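Local coordinates for protein phytase (Citrobacter braakii, PDB 3ZHC) that belongs to branch 2 of the histidine phosphatase superfamily and folds as a mixed beta-sheet accompanied by many helices, at residues T70-E75 against R382-L387; F157-V162 against C221-V226; C163-E168 against Q279-V284; K262-L267 against G343-T348. The protein carries 2 engineered substitutions. One frame throughout, in Å; residues are numbered along the deposited sequence.

Contacts 2 and 3 form one continuous patch at the far side of the chain from contact 1. They share helix 159-169, their centres lie about 9 Å apart, and the engineered Cys221 and Cys163 join them through a disulfide with SG atoms 2.0 Å apart. Helix 260-280 carries one side of contact 4 and, at its other end, reaches contact 3, centre to centre about 23 Å away. Contact 1 lies nearer to contact 4, about 19 Å between centres and about 7 Å between nearest atoms, while the centre of contact 2 is about 38 Å from that of contact 1. A bound formic acid lies about 5 Å from the Arg265 side chain of contact 4.

Contact 1: T70-E75 against R382-L387; sequences TPRGGE and RDIQPL
The polar part of this contact is carried by Arg72. With CG anti to the backbone N (chi1 173°), its side chain leaves helix 71-90 and brings Arg72 NH2 to Arg382 O, 2.5 Å away. The acceptor lies close to the guanidinium plane, but the donor sits 50° above the carbonyl plane, so no lone pair is met head-on. Water 1 makes a second link, accepting from Arg72 NH1 and donating to Arg382 O. Arginine suits a place beside the C-terminal end of helix 378-382, where carbonyl oxygens probably attract its positive charge; Met381 O accepts a weak bond from the same NH2.

Ile384 is the first residue beyond that helix, and its positive phi (51°) closes a Schellman motif, while Thr70 caps the opposing helix, Thr70 OG1 accepting from Gly73 N at 3.0 Å.

Van der Waals packing centres on Ile384, a branched residue with two arms to use. Ile384 CD1 lies over one guanidinium face, offset toward the rim and 3.5 Å from Arg72 CZ. The other arm, Ile384 CG2, meets the carboxylate end of the extended Glu75 side chain, 3.6 Å from Glu75 OE2, the two side chains crossing at about a right angle.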
loop_
_atom_site.group_PDB
_atom_site.type_symbol
_atom_site.label_atom_id
_atom_site.label_comp_id
_atom_site.label_asym_id
_atom_site.label_seq_id
_atom_site.Cartn_x
_atom_site.Cartn_y
_atom_site.Cartn_z
ATOM N N THR B 70 27.761 -11.638 -0.144
ATOM C CA THR B 70 28.081 -12.894 -0.811
ATOM C C THR B 70 28.512 -12.602 -2.250
ATOM O O THR B 70 28.121 -11.577 -2.798
ATOM C CB THR B 70 26.880 -13.829 -0.868
ATOM O OG1 THR B 70 25.843 -13.256 -1.698
ATOM C CG2 THR B 70 26.341 -14.103 0.530
ATOM N N PRO B 71 29.319 -13.504 -2.878
ATOM C CA PRO B 71 29.703 -13.321 -4.298
ATOM C C PRO B 71 28.497 -13.097 -5.231
ATOM O O PRO B 71 28.582 -12.331 -6.181
ATOM C CB PRO B 71 30.422 -14.630 -4.618
ATOM C CG PRO B 71 31.071 -14.975 -3.338
ATOM C CD PRO B 71 30.031 -14.669 -2.302
ATOM N N ARG B 72 27.398 -13.768 -4.935
ATOM C CA ARG B 72 26.156 -13.566 -5.656
ATOM C C ARG B 72 25.580 -12.137 -5.441
ATOM O O ARG B 72 25.032 -11.543 -6.379
ATOM C CB ARG B 72 25.156 -14.605 -5.253
ATOM C CG ARG B 72 23.812 -14.369 -5.822
ATOM C CD ARG B 72 23.163 -15.592 -6.126
ATOM N NE ARG B 72 21.751 -15.375 -6.457
ATOM C CZ ARG B 72 20.996 -16.249 -7.114
ATOM N NH1 ARG B 72 21.497 -17.427 -7.540
ATOM N NH2 ARG B 72 19.722 -15.945 -7.360
ATOM N N GLY B 73 25.707 -11.617 -4.214
ATOM C CA GLY B 73 25.314 -10.243 -3.897
ATOM C C GLY B 73 26.119 -9.256 -4.728
ATOM O O GLY B 73 25.564 -8.304 -5.274
ATOM N N GLY B 74 27.430 -9.503 -4.816
ATOM C CA GLY B 74 28.321 -8.727 -5.666
ATOM C C GLY B 74 27.895 -8.779 -7.130
ATOM O O GLY B 74 27.792 -7.755 -7.769
ATOM N N GLU B 75 27.639 -9.989 -7.631
ATOM C CA GLU B 75 27.205 -10.213 -9.041
ATOM C C GLU B 75 25.925 -9.424 -9.390
ATOM O O GLU B 75 25.823 -8.848 -10.472
ATOM C CB GLU B 75 27.011 -11.713 -9.318
ATOM C CG GLU B 75 26.856 -12.079 -10.805
ATOM C CD GLU B 75 26.693 -13.604 -11.057
ATOM O OE1 GLU B 75 27.107 -14.434 -10.182
ATOM O OE2 GLU B 75 26.151 -13.968 -12.138
ATOM N N ARG B 382 16.609 -13.459 -7.730
ATOM C CA ARG B 382 16.482 -14.925 -7.765
ATOM C C ARG B 382 17.066 -15.541 -9.029
ATOM O O ARG B 382 17.815 -16.499 -8.943
ATOM C CB ARG B 382 14.990 -15.321 -7.651
ATOM C CG ARG B 382 14.670 -16.834 -7.534
ATOM C CD ARG B 382 15.244 -17.398 -6.302
ATOM N NE ARG B 382 14.755 -18.749 -5.971
ATOM C CZ ARG B 382 15.036 -19.390 -4.827
ATOM N NH1 ARG B 382 15.802 -18.813 -3.883
ATOM N NH2 ARG B 382 14.552 -20.615 -4.613
ATOM N N ASP B 383 16.725 -14.974 -10.183
ATOM C CA ASP B 383 17.199 -15.459 -11.493
ATOM C C ASP B 383 18.544 -14.876 -11.950
ATOM O O ASP B 383 19.118 -15.369 -12.918
ATOM C CB ASP B 383 16.167 -15.120 -12.582
ATOM C CG ASP B 383 14.803 -15.725 -12.327
ATOM O OD1 ASP B 383 14.694 -16.785 -11.696
ATOM O OD2 ASP B 383 13.822 -15.119 -12.779
ATOM N N ILE B 384 19.038 -13.832 -11.248
ATOM C CA ILE B 384 20.236 -13.044 -11.663
ATOM C C ILE B 384 20.023 -12.609 -13.125
ATOM O O ILE B 384 20.831 -12.911 -14.022
ATOM C CB ILE B 384 21.593 -13.782 -11.455
ATOM C CG1 ILE B 384 21.698 -14.351 -10.049
ATOM C CG2 ILE B 384 22.772 -12.822 -11.724
ATOM C CD1 ILE B 384 23.000 -15.108 -9.794
ATOM N N GLN B 385 18.903 -11.915 -13.330
ATOM C CA GLN B 385 18.485 -11.431 -14.621
ATOM C C GLN B 385 19.535 -10.469 -15.190
ATOM O O GLN B 385 19.848 -9.469 -14.537
ATOM C CB GLN B 385 17.109 -10.730 -14.504
ATOM C CG GLN B 385 16.598 -10.009 -15.789
ATOM C CD GLN B 385 16.462 -10.928 -16.969
ATOM O OE1 GLN B 385 15.846 -11.992 -16.873
ATOM N NE2 GLN B 385 17.033 -10.528 -18.103
ATOM N N PRO B 386 20.097 -10.774 -16.409
ATOM C CA PRO B 386 21.041 -9.808 -17.009
ATOM C C PRO B 386 20.336 -8.478 -17.321
ATOM O O PRO B 386 19.288 -8.486 -17.965
ATOM C CB PRO B 386 21.518 -10.509 -18.293
ATOM C CG PRO B 386 20.509 -11.593 -18.562
ATOM C CD PRO B 386 19.955 -11.995 -17.238
ATOM N N LEU B 387 20.906 -7.362 -16.849
ATOM C CA LEU B 387 20.291 -6.028 -17.034
ATOM C C LEU B 387 20.925 -5.252 -18.195
ATOM O O LEU B 387 22.137 -5.311 -18.406
ATOM C CB LEU B 387 20.375 -5.201 -15.742
ATOM C CG LEU B 387 19.681 -5.760 -14.490
ATOM C CD1 LEU B 387 19.930 -4.835 -13.289
ATOM C CD2 LEU B 387 18.201 -5.950 -14.720
HETATM O O HOH W 1 19.631 -18.751 -9.847
#

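Contact 2: F157-V162 against C221-V226; sequences FNTLQV and CTPDNV. Unlike the reference sequence in segment 157-162: Gln161 (reference Lys). Engineered in segment 221-226: Cys221 (natural residue Val).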
loop_
_atom_site.group_PDB
_atom_site.type_symbol
_atom_site.label_atom_id
_atom_site.label_comp_id
_atom_site.label_asym_id
_atom_site.label_seq_id
_atom_site.Cartn_x
_atom_site.Cartn_y
_atom_site.Cartn_z
ATOM N N PHE B 157 20.695 12.248 20.239
ATOM C CA PHE B 157 19.252 12.373 20.230
ATOM C C PHE B 157 18.752 12.956 21.535
ATOM O O PHE B 157 19.310 12.648 22.578
ATOM C CB PHE B 157 18.560 10.991 20.155
ATOM C CG PHE B 157 18.807 10.205 18.893
ATOM C CD1 PHE B 157 18.586 10.768 17.634
ATOM C CD2 PHE B 157 19.224 8.865 18.963
ATOM C CE1 PHE B 157 18.801 10.021 16.459
ATOM C CE2 PHE B 157 19.439 8.111 17.785
ATOM C CZ PHE B 157 19.225 8.694 16.541
ATOM N N ASN B 158 17.713 13.803 21.475
ATOM C CA ASN B 158 16.979 14.176 22.689
ATOM C C ASN B 158 16.101 12.957 22.907
ATOM O O ASN B 158 15.059 12.786 22.241
ATOM C CB ASN B 158 16.167 15.462 22.562
ATOM C CG ASN B 158 15.490 15.881 23.913
ATOM O OD1 ASN B 158 14.681 15.139 24.495
ATOM N ND2 ASN B 158 15.834 17.074 24.394
ATOM N N THR B 159 16.531 12.094 23.837
ATOM C CA THR B 159 15.900 10.771 24.077
ATOM C C THR B 159 14.375 10.751 24.270
ATOM O O THR B 159 13.689 9.949 23.607
ATOM C CB THR B 159 16.564 10.027 25.277
ATOM O OG1 THR B 159 16.393 10.797 26.474
ATOM C CG2 THR B 159 18.027 9.804 25.018
ATOM N N LEU B 160 13.850 11.610 25.158
ATOM C CA LEU B 160 12.377 11.666 25.387
ATOM C C LEU B 160 11.634 12.165 24.143
ATOM O O LEU B 160 10.629 11.593 23.760
ATOM C CB LEU B 160 12.001 12.509 26.633
ATOM C CG LEU B 160 12.042 11.763 27.974
ATOM C CD1 LEU B 160 11.986 12.736 29.167
ATOM C CD2 LEU B 160 10.900 10.710 28.063
ATOM N N GLN B 161 12.148 13.229 23.528
ATOM C CA GLN B 161 11.560 13.784 22.285
ATOM C C GLN B 161 11.514 12.724 21.159
ATOM O O GLN B 161 10.480 12.536 20.514
ATOM C CB GLN B 161 12.347 15.025 21.851
ATOM C CG GLN B 161 11.898 15.710 20.550
ATOM C CD GLN B 161 12.590 17.060 20.353
ATOM O OE1 GLN B 161 12.323 18.024 21.091
ATOM N NE2 GLN B 161 13.466 17.138 19.365
ATOM N N VAL B 162 12.635 12.039 20.958
ATOM C CA VAL B 162 12.759 10.993 19.919
ATOM C C VAL B 162 11.848 9.769 20.188
ATOM O O VAL B 162 11.123 9.347 19.282
ATOM C CB VAL B 162 14.249 10.579 19.723
ATOM C CG1 VAL B 162 14.389 9.358 18.880
ATOM C CG2 VAL B 162 15.037 11.761 19.101
ATOM N N CYS B 221 15.188 4.088 23.843
ATOM C CA CYS B 221 15.922 5.194 23.230
ATOM C C CYS B 221 17.011 5.646 24.164
ATOM O O CYS B 221 16.760 5.880 25.340
ATOM C CB CYS B 221 14.983 6.351 22.913
ATOM S SG CYS B 221 13.557 5.865 21.929
ATOM N N THR B 222 18.219 5.754 23.624
ATOM C CA THR B 222 19.382 6.260 24.326
ATOM C C THR B 222 19.916 7.449 23.482
ATOM O O THR B 222 19.420 7.676 22.365
ATOM C CB THR B 222 20.426 5.149 24.522
ATOM O OG1 THR B 222 20.829 4.641 23.250
ATOM C CG2 THR B 222 19.846 4.000 25.358
ATOM N N PRO B 223 20.904 8.224 24.010
ATOM C CA PRO B 223 21.428 9.377 23.233
ATOM C C PRO B 223 22.023 9.049 21.871
ATOM O O PRO B 223 22.006 9.899 21.001
ATOM C CB PRO B 223 22.515 9.960 24.162
ATOM C CG PRO B 223 22.027 9.613 25.540
ATOM C CD PRO B 223 21.449 8.220 25.389
ATOM N N ASP B 224 22.543 7.826 21.694
ATOM C CA ASP B 224 23.151 7.414 20.401
ATOM C C ASP B 224 22.372 6.322 19.654
ATOM O O ASP B 224 22.810 5.893 18.614
ATOM C CB ASP B 224 24.656 7.014 20.583
ATOM C CG ASP B 224 24.879 6.021 21.693
ATOM O OD1 ASP B 224 24.154 5.005 21.751
ATOM O OD2 ASP B 224 25.794 6.264 22.536
ATOM N N ASN B 225 21.213 5.883 20.173
ATOM C CA ASN B 225 20.515 4.763 19.542
ATOM C C ASN B 225 19.058 4.648 19.888
ATOM O O ASN B 225 18.633 5.044 20.976
ATOM C CB ASN B 225 21.243 3.446 19.947
ATOM C CG ASN B 225 20.888 2.265 19.075
ATOM O OD1 ASN B 225 20.336 2.402 17.958
ATOM N ND2 ASN B 225 21.210 1.068 19.571
ATOM N N VAL B 226 18.296 4.098 18.932
ATOM C CA VAL B 226 16.875 3.838 19.090
ATOM C C VAL B 226 16.596 2.389 18.667
ATOM O O VAL B 226 17.164 1.908 17.678
ATOM C CB VAL B 226 16.035 4.833 18.255
ATOM C CG1 VAL B 226 14.592 4.460 18.270
ATOM C CG2 VAL B 226 16.213 6.262 18.790
#
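Pro223 O is the polar atom best held across this contact, and one donor of segment 157-162 grips it: Phe157 N, at 2.8 Å from Pro223 O. The bond is nearly straight, with an N-H...O angle of 168°, and the donor lies in the carbonyl plane on a lone pair. Pro223 and Asp224 form the two-residue turn of the beta-hairpin made by strands 220-222 and 225-227. Proline suits the first turn position because its ring already fixes the phi that the turn needs.

The Phe157 ring, with CG anti to the carbonyl carbon (chi1 -64°), presents an edge to that hairpin. Thr222 O lies near the ring plane, 3.6 Å from Phe157 CD2, where the ring hydrogens would offer a slightly positive rim. Beyond it, Phe157 CE2 reaches the methyl Val226 CG2 at 3.9 Å, ring and valine crossing at about a right angle. The same Val226 CG2 packs 3.6 Å from Val162 CG1, one turn into the helix, and Val284 of helix 282-301 closes in on both Phe157 and Val162.

Thr159 spends its methyl on the hairpin: Thr159 CG2 rests against the Thr222-Pro223 peptide, 3.4 Å from both Thr222 C and Pro223 N. Asn158 caps the helix through a weak bond from Gln161 N to its OD1. The engineered Cys221 is joined by a disulfide to Cys163, likewise engineered, of helix 159-169.

One directional backbone bond thus sets how the turn meets the residue ahead of the helix, while methyl, ring and valine contacts, largely indifferent to exact angle, fill the interface behind it.

Contact 3: C163-E168 against Q279-V284; sequences CNAILE and QRTPEV. Engineered in segment 163-168: Cys163 (natural residue Lys).
Segment 163-168 is regular helix, with Glu168 N bonded back to Asn164 O, whereas segment 279-284 is a break between two helices. At Thr281 the backbone turns out of helical geometry (psi 115°), ending helix 260-280; Pro282 then starts helix 282-301, where a proline costs nothing because the first-turn N-H groups need no helical partner. Thr281 stands at the N-cap, although its side chain makes no capping bond, and Val284 N donates to Thr281 O at 2.8 Å. The backbones come nearest at Ile166 and Thr281, whose CA atoms are 6.1 Å apart.

Thr281 uses its two branches differently. OG1 is anti to the carbonyl carbon and bonds back to Leu277 O of the preceding helix, while Thr281 CG2, anti to the backbone N, faces segment 163-168 and lies 3.7 Å from Ile166 CG1. The two side chains cross at about a right angle. At the far end of the isoleucine, Ile166 CD1 touches Val284 CG2 more loosely, at 4.1 Å.

Ala165 is small enough to let the Glu283 side chain lie over it: bent at chi2 (78°), the glutamate folds its carboxylate onto the methyl, with Ala165 CB 3.4 Å from Glu283 OE1.

Around this core, Ile166 also packs on Leu219 and on Val226 of strand 225-227, and Arg169 of helix 159-169 lies against Arg280, so helix 159-169 packs with adjoining faces on the hairpin and on the junction of helices 260-280 and 282-301, which also touch through Val284 and Val226.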
loop_
_atom_site.group_PDB
_atom_site.type_symbol
_atom_site.label_atom_id
_atom_site.label_comp_id
_atom_site.label_asym_id
_atom_site.label_seq_id
_atom_site.Cartn_x
_atom_site.Cartn_y
_atom_site.Cartn_z
ATOM N N CYS B 163 11.886 9.218 21.422
ATOM C CA CYS B 163 11.009 8.045 21.787
ATOM C C CYS B 163 9.559 8.385 21.636
ATOM O O CYS B 163 8.823 7.648 21.000
ATOM C CB CYS B 163 11.273 7.478 23.227
ATOM S SG CYS B 163 12.082 5.795 23.303
ATOM N N ASN B 164 9.156 9.515 22.225
ATOM C CA ASN B 164 7.770 9.977 22.129
ATOM C C ASN B 164 7.320 10.237 20.685
ATOM O O ASN B 164 6.198 9.928 20.341
ATOM C CB ASN B 164 7.550 11.212 22.994
ATOM C CG ASN B 164 7.555 10.899 24.487
ATOM O OD1 ASN B 164 6.848 10.008 24.943
ATOM N ND2 ASN B 164 8.333 11.636 25.243
ATOM N N ALA B 165 8.213 10.797 19.858
ATOM C CA ALA B 165 7.927 11.052 18.437
ATOM C C ALA B 165 7.672 9.738 17.677
ATOM O O ALA B 165 6.722 9.636 16.889
ATOM C CB ALA B 165 9.059 11.835 17.792
ATOM N N ILE B 166 8.515 8.741 17.926
ATOM C CA ILE B 166 8.331 7.397 17.336
ATOM C C ILE B 166 7.055 6.772 17.901
ATOM O O ILE B 166 6.288 6.166 17.163
ATOM C CB ILE B 166 9.519 6.462 17.605
ATOM C CG1 ILE B 166 10.815 7.017 17.021
ATOM C CG2 ILE B 166 9.251 5.033 17.007
ATOM C CD1 ILE B 166 12.041 6.455 17.684
ATOM N N LEU B 167 6.836 6.939 19.216
ATOM C CA LEU B 167 5.642 6.390 19.889
ATOM C C LEU B 167 4.343 6.911 19.247
ATOM O O LEU B 167 3.434 6.126 18.964
ATOM C CB LEU B 167 5.629 6.721 21.401
ATOM C CG LEU B 167 5.130 5.652 22.394
ATOM C CD1 LEU B 167 4.565 6.328 23.674
ATOM C CD2 LEU B 167 4.104 4.712 21.798
ATOM N N GLU B 168 4.276 8.245 19.014
ATOM C CA GLU B 168 3.071 8.879 18.399
ATOM C C GLU B 168 2.891 8.497 16.935
ATOM O O GLU B 168 1.755 8.502 16.429
ATOM C CB GLU B 168 3.071 10.420 18.585
ATOM C CG GLU B 168 2.942 10.885 20.089
ATOM C CD GLU B 168 1.711 10.286 20.811
ATOM O OE1 GLU B 168 0.608 10.308 20.226
ATOM O OE2 GLU B 168 1.862 9.790 21.966
ATOM N N GLN B 279 13.901 4.409 11.696
ATOM C CA GLN B 279 14.805 5.136 10.758
ATOM C C GLN B 279 14.179 6.262 9.935
ATOM O O GLN B 279 14.912 7.167 9.504
ATOM C CB GLN B 279 15.463 4.130 9.809
ATOM C CG GLN B 279 16.248 2.977 10.529
ATOM C CD GLN B 279 17.516 3.446 11.260
ATOM O OE1 GLN B 279 17.950 4.609 11.135
ATOM N NE2 GLN B 279 18.124 2.534 12.028
ATOM N N ARG B 280 12.852 6.227 9.700
ATOM C CA ARG B 280 12.186 7.303 8.915
ATOM C C ARG B 280 11.515 8.410 9.783
ATOM O O ARG B 280 11.243 9.501 9.275
ATOM C CB ARG B 280 11.166 6.733 7.937
ATOM C CG ARG B 280 11.698 5.617 7.005
ATOM C CD ARG B 280 10.927 5.542 5.645
ATOM N NE ARG B 280 9.531 5.932 5.814
ATOM C CZ ARG B 280 8.940 7.048 5.354
ATOM N NH1 ARG B 280 9.586 7.972 4.608
ATOM N NH2 ARG B 280 7.654 7.234 5.637
ATOM N N THR B 281 11.258 8.128 11.064
ATOM C CA THR B 281 10.713 9.117 11.995
ATOM C C THR B 281 11.624 10.345 11.960
ATOM O O THR B 281 12.777 10.240 12.346
ATOM C CB THR B 281 10.607 8.547 13.422
ATOM O OG1 THR B 281 9.733 7.418 13.404
ATOM C CG2 THR B 281 10.070 9.613 14.433
ATOM N N PRO B 282 11.102 11.519 11.474
ATOM C CA PRO B 282 11.936 12.738 11.251
ATOM C C PRO B 282 12.917 13.080 12.353
ATOM O O PRO B 282 14.033 13.443 12.059
ATOM C CB PRO B 282 10.885 13.846 11.108
ATOM C CG PRO B 282 9.752 13.166 10.464
ATOM C CD PRO B 282 9.693 11.783 11.089
ATOM N N GLU B 283 12.495 12.946 13.614
ATOM C CA GLU B 283 13.356 13.273 14.767
ATOM C C GLU B 283 14.634 12.413 14.809
ATOM O O GLU B 283 15.645 12.863 15.340
ATOM C CB GLU B 283 12.597 13.180 16.098
ATOM C CG GLU B 283 11.620 14.350 16.357
ATOM C CD GLU B 283 10.292 14.261 15.605
ATOM O OE1 GLU B 283 10.040 13.288 14.855
ATOM O OE2 GLU B 283 9.492 15.185 15.782
ATOM N N VAL B 284 14.563 11.185 14.247
ATOM C CA VAL B 284 15.734 10.309 14.071
ATOM C C VAL B 284 16.401 10.546 12.692
ATOM O O VAL B 284 17.609 10.780 12.633
ATOM C CB VAL B 284 15.359 8.819 14.249
ATOM C CG1 VAL B 284 16.506 7.876 13.785
ATOM C CG2 VAL B 284 15.005 8.549 15.700
#

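Contact 4: K262-L267 against G343-T348; sequences KEWRDL and GQPDNT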
loop_
_atom_site.group_PDB
_atom_site.type_symbol
_atom_site.label_atom_id
_atom_site.label_comp_id
_atom_site.label_asym_id
_atom_site.label_seq_id
_atom_site.Cartn_x
_atom_site.Cartn_y
_atom_site.Cartn_z
ATOM N N LYS B 262 1.537 -11.813 -2.068
ATOM C CA LYS B 262 0.722 -11.391 -0.931
ATOM C C LYS B 262 1.388 -11.748 0.390
ATOM O O LYS B 262 1.525 -10.896 1.262
ATOM C CB LYS B 262 -0.672 -12.019 -0.951
ATOM C CG LYS B 262 -1.696 -11.181 -0.207
ATOM C CD LYS B 262 -2.574 -11.959 0.724
ATOM C CE LYS B 262 -1.884 -12.288 2.037
ATOM N NZ LYS B 262 -2.889 -12.617 3.110
ATOM N N GLU B 263 1.797 -13.017 0.530
ATOM C CA GLU B 263 2.482 -13.462 1.757
ATOM C C GLU B 263 3.881 -12.807 1.893
ATOM O O GLU B 263 4.312 -12.527 2.997
ATOM C CB GLU B 263 2.546 -14.993 1.849
ATOM C CG GLU B 263 1.148 -15.643 2.176
ATOM C CD GLU B 263 1.225 -17.163 2.376
ATOM O OE1 GLU B 263 2.325 -17.755 2.140
ATOM O OE2 GLU B 263 0.172 -17.780 2.777
ATOM N N TRP B 264 4.559 -12.566 0.770
ATOM C CA TRP B 264 5.850 -11.845 0.783
ATOM C C TRP B 264 5.720 -10.458 1.370
ATOM O O TRP B 264 6.563 -10.051 2.178
ATOM C CB TRP B 264 6.478 -11.740 -0.629
ATOM C CG TRP B 264 7.326 -12.859 -0.964
ATOM C CD1 TRP B 264 7.082 -13.832 -1.889
ATOM C CD2 TRP B 264 8.590 -13.164 -0.382
ATOM N NE1 TRP B 264 8.118 -14.721 -1.922
ATOM C CE2 TRP B 264 9.061 -14.341 -1.006
ATOM C CE3 TRP B 264 9.383 -12.553 0.620
ATOM C CZ2 TRP B 264 10.299 -14.941 -0.668
ATOM C CZ3 TRP B 264 10.623 -13.150 0.961
ATOM C CH2 TRP B 264 11.061 -14.338 0.309
ATOM N N ARG B 265 4.667 -9.736 0.971
ATOM C CA ARG B 265 4.443 -8.376 1.462
ATOM C C ARG B 265 3.865 -8.355 2.872
ATOM O O ARG B 265 4.157 -7.421 3.608
ATOM C CB ARG B 265 3.604 -7.552 0.469
ATOM C CG ARG B 265 4.414 -7.249 -0.836
ATOM C CD ARG B 265 3.828 -6.108 -1.623
ATOM N NE ARG B 265 4.642 -5.745 -2.776
ATOM C CZ ARG B 265 5.628 -4.830 -2.802
ATOM N NH1 ARG B 265 5.990 -4.123 -1.704
ATOM N NH2 ARG B 265 6.267 -4.616 -3.951
ATOM N N ASP B 266 3.058 -9.370 3.257
ATOM C CA ASP B 266 2.654 -9.546 4.682
ATOM C C ASP B 266 3.871 -9.616 5.555
ATOM O O ASP B 266 3.945 -8.958 6.585
ATOM C CB ASP B 266 1.882 -10.865 4.926
ATOM C CG ASP B 266 0.432 -10.806 4.540
ATOM O OD1 ASP B 266 -0.058 -9.757 4.060
ATOM O OD2 ASP B 266 -0.247 -11.859 4.736
ATOM N N LEU B 267 4.836 -10.443 5.136
ATOM C CA LEU B 267 6.080 -10.643 5.891
ATOM C C LEU B 267 6.918 -9.374 5.937
ATOM O O LEU B 267 7.227 -8.871 7.001
ATOM C CB LEU B 267 6.896 -11.801 5.286
ATOM C CG LEU B 267 6.259 -13.190 5.449
ATOM C CD1 LEU B 267 6.937 -14.214 4.547
ATOM C CD2 LEU B 267 6.301 -13.622 6.896
ATOM N N GLY B 343 7.210 -5.564 -7.594
ATOM C CA GLY B 343 7.952 -6.825 -7.568
ATOM C C GLY B 343 9.087 -6.941 -6.532
ATOM O O GLY B 343 9.842 -7.899 -6.587
ATOM N N GLN B 344 9.201 -5.972 -5.596
ATOM C CA GLN B 344 10.262 -5.987 -4.559
ATOM C C GLN B 344 9.663 -5.653 -3.171
ATOM O O GLN B 344 9.486 -4.485 -2.835
ATOM C CB GLN B 344 11.401 -5.040 -4.931
ATOM C CG GLN B 344 12.554 -4.969 -3.888
ATOM C CD GLN B 344 13.073 -6.333 -3.456
ATOM O OE1 GLN B 344 12.788 -6.794 -2.343
ATOM N NE2 GLN B 344 13.829 -6.988 -4.331
ATOM N N PRO B 345 9.346 -6.685 -2.374
ATOM C CA PRO B 345 8.713 -6.475 -1.033
ATOM C C PRO B 345 9.499 -5.621 -0.006
ATOM O O PRO B 345 8.867 -4.994 0.866
ATOM C CB PRO B 345 8.549 -7.894 -0.513
ATOM C CG PRO B 345 8.494 -8.743 -1.745
ATOM C CD PRO B 345 9.454 -8.125 -2.686
ATOM N N ASP B 346 10.828 -5.608 -0.096
ATOM C CA ASP B 346 11.661 -4.793 0.809
ATOM C C ASP B 346 11.735 -3.394 0.209
ATOM O O ASP B 346 12.151 -3.248 -0.939
ATOM C CB ASP B 346 13.067 -5.414 0.970
ATOM C CG ASP B 346 13.936 -4.716 2.031
ATOM O OD1 ASP B 346 13.585 -3.620 2.547
ATOM O OD2 ASP B 346 15.011 -5.279 2.351
ATOM N N ASN B 347 11.329 -2.378 0.980
ATOM C CA ASN B 347 11.382 -0.958 0.523
ATOM C C ASN B 347 12.814 -0.433 0.384
ATOM O O ASN B 347 13.063 0.491 -0.364
ATOM C CB ASN B 347 10.603 -0.027 1.473
ATOM C CG ASN B 347 9.062 -0.221 1.408
ATOM O OD1 ASN B 347 8.520 -0.900 0.526
ATOM N ND2 ASN B 347 8.370 0.392 2.352
ATOM N N THR B 348 13.738 -1.046 1.130
ATOM C CA THR B 348 15.140 -0.724 1.100
ATOM C C THR B 348 15.892 -2.043 0.772
ATOM O O THR B 348 16.654 -2.571 1.611
ATOM C CB THR B 348 15.545 -0.124 2.434
ATOM O OG1 THR B 348 15.168 -1.017 3.498
ATOM C CG2 THR B 348 14.840 1.206 2.637
HETATM O O HOH W 2 8.497 -2.221 -1.841
HETATM O O HOH W 3 4.371 -4.967 -6.609
HETATM O O HOH W 4 6.166 -4.924 1.104
#
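Pro345 lies at the centre of the first shell. Pro345 CA sits over one face of the Arg265 guanidinium, offset toward the rim and 3.7 Å from Arg265 NH1, while Pro345 CG meets Trp264 CB at 3.8 Å. A compact, rigid proline suits this place, since it packs against two consecutive helix residues at once. Polar contact with Arg265 runs largely through water. Water 2 accepts from Arg265 NH1 and donates to Gln344 O and Asn347 OD1, both 2.7 Å from it; water 4 joins the same NH1 to Pro345 O, and water 3 links NH2 to Gly343 N.

The loop, which runs between helix 325-335 and strand 353-361, contains an Asx turn in which Asp346 OD1 accepts from Thr348 N at 2.9 Å, met from above the carboxylate plane. Just before it, Asp346 N donates to Gln344 OE1, in the plane of that amide and on a lone pair, the Gln344 side chain having its strongest partner in Gln376.

Second-shell groups hold the arginine: Glu261 forms a salt bridge with NE, and Leu341 O accepts from NH2. Arg38 likewise pairs with Asp346 OD2. Farther out, Lys262 and Asp266 form a weak salt bridge and also pair with Glu120 and Lys117 of the second subunit.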